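Local coordinates for viral macrophage inflammatory protein 2 (PDB 2FHT), which binds a wide range of chemokine receptors, CXCR4 among them, and thereby blocks infection by several HIV-1 strains, at residues A[58-61]-A[62-65]. Residues are numbered along the deposited sequence; the frame is centred on the assembly and turned at random.
Sequences WVKK and LMQQ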
# COMPACT_ATOMS: atom_id res chain seq x y z
N TRP A 58 5.33 2.82 -11.21
CA TRP A 58 5.77 1.55 -10.69
C TRP A 58 4.77 0.97 -9.70
O TRP A 58 4.55 -0.23 -9.68
CB TRP A 58 7.20 1.63 -10.08
CG TRP A 58 7.39 2.44 -8.81
CD1 TRP A 58 7.78 3.74 -8.73
CD2 TRP A 58 7.33 1.95 -7.45
NE1 TRP A 58 8.00 4.09 -7.41
CE2 TRP A 58 7.72 3.02 -6.61
CE3 TRP A 58 6.98 0.73 -6.85
CZ2 TRP A 58 7.79 2.90 -5.21
CZ3 TRP A 58 7.04 0.60 -5.47
CH2 TRP A 58 7.45 1.69 -4.66
N VAL A 59 4.10 1.82 -8.91
CA VAL A 59 3.16 1.29 -7.94
C VAL A 59 1.90 0.78 -8.60
O VAL A 59 1.34 -0.22 -8.16
CB VAL A 59 2.83 2.25 -6.76
CG1 VAL A 59 4.06 2.94 -6.26
CG2 VAL A 59 1.79 3.21 -7.15
N LYS A 60 1.45 1.47 -9.64
CA LYS A 60 0.25 1.08 -10.36
C LYS A 60 0.50 -0.24 -11.07
O LYS A 60 -0.40 -1.05 -11.26
CB LYS A 60 -0.16 2.18 -11.34
CG LYS A 60 -0.46 3.48 -10.60
CD LYS A 60 -1.32 4.43 -11.40
CE LYS A 60 -0.49 5.29 -12.29
NZ LYS A 60 -1.35 6.33 -12.89
N LYS A 61 1.78 -0.48 -11.37
CA LYS A 61 2.27 -1.69 -12.01
C LYS A 61 2.17 -2.81 -10.98
O LYS A 61 1.70 -3.91 -11.27
CB LYS A 61 3.74 -1.49 -12.39
CG LYS A 61 4.10 -1.85 -13.81
CD LYS A 61 5.52 -1.42 -14.09
CE LYS A 61 5.70 0.08 -13.90
NZ LYS A 61 7.13 0.52 -14.03
N LEU A 62 2.66 -2.54 -9.78
CA LEU A 62 2.59 -3.55 -8.73
C LEU A 62 1.13 -3.84 -8.39
O LEU A 62 0.78 -4.95 -8.02
CB LEU A 62 3.34 -3.09 -7.48
CG LEU A 62 4.87 -3.17 -7.53
CD1 LEU A 62 5.49 -2.48 -6.33
CD2 LEU A 62 5.29 -4.64 -7.60
N MET A 63 0.29 -2.81 -8.45
CA MET A 63 -1.12 -2.95 -8.15
C MET A 63 -1.76 -3.90 -9.16
O MET A 63 -2.65 -4.68 -8.82
CB MET A 63 -1.81 -1.59 -8.15
CG MET A 63 -1.46 -0.74 -6.95
SD MET A 63 -1.90 1.00 -7.16
CE MET A 63 -3.66 0.97 -7.07
N GLN A 64 -1.27 -3.84 -10.41
CA GLN A 64 -1.75 -4.71 -11.48
C GLN A 64 -1.30 -6.13 -11.21
O GLN A 64 -2.11 -7.05 -11.18
CB GLN A 64 -1.13 -4.33 -12.82
CG GLN A 64 -1.68 -3.13 -13.53
CD GLN A 64 -1.15 -3.04 -14.96
OE1 GLN A 64 -1.76 -2.41 -15.82
NE2 GLN A 64 -0.05 -3.73 -15.24
N GLN A 65 0.01 -6.33 -11.07
CA GLN A 65 0.53 -7.67 -10.86
C GLN A 65 0.27 -8.38 -9.54
O GLN A 65 0.29 -9.61 -9.50
CB GLN A 65 2.01 -7.74 -11.21
CG GLN A 65 2.82 -6.57 -10.77
CD GLN A 65 4.20 -6.58 -11.40
OE1 GLN A 65 5.21 -6.81 -10.73
NE2 GLN A 65 4.25 -6.34 -12.72
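Two backbone amides converge on the carbonyl oxygen of Lys-61. Gln-65 N donates to Lys-61 O at 3.0 Å in an almost straight bond (N-H...O 174°). Gln-64 N, 3.1 Å from Lys-61 O, makes only a weak, strongly bent one. Gln-64 N gives its better bond to Lys-60 O, meeting it from above the carbonyl plane, so this amide is shared between two acceptors in the last turn of the helix. The same i to i+4 pattern runs through the two preceding amides: Met-63 N reaches Val-59 O at 2.8 Å, and Leu-62 N bonds to Trp-58 O.

The side chains follow the same spacing on the face turned to the sheet and the neighbouring loops. Leu-62 CD1 lies in the plane of the Trp-58 indole and touches its rim, 3.6 Å from CZ3. Trp-58 chi1 of 68° sets CG between the backbone N and the carbonyl carbon, bringing the six-membered ring alongside Leu-62 as well as over Val-59, whose CG1 stands 3.5 Å above the ring centre. In Met-63, CG sits beside the backbone N (chi1 -73°) and the chain then extends, laying CG and SD along Val-59; SD comes within 4.3 Å of Val-59 CG2, a looser apolar approach than that of Leu-62 to the indole.

Outside this turn, Val-59 and Leu-62 meet Phe-42 and Met-63 meets Val-40, both on strand 39-44, while Trp-58 rests on Pro-19 and Leu-20. With Lys-60, Lys-61, Gln-64 and Gln-65 forming its exposed polar side, this amphipathic C-terminal helix laid by its apolar side on a three-stranded antiparallel sheet is the hallmark of the chemokine fold, here in a CC-family member.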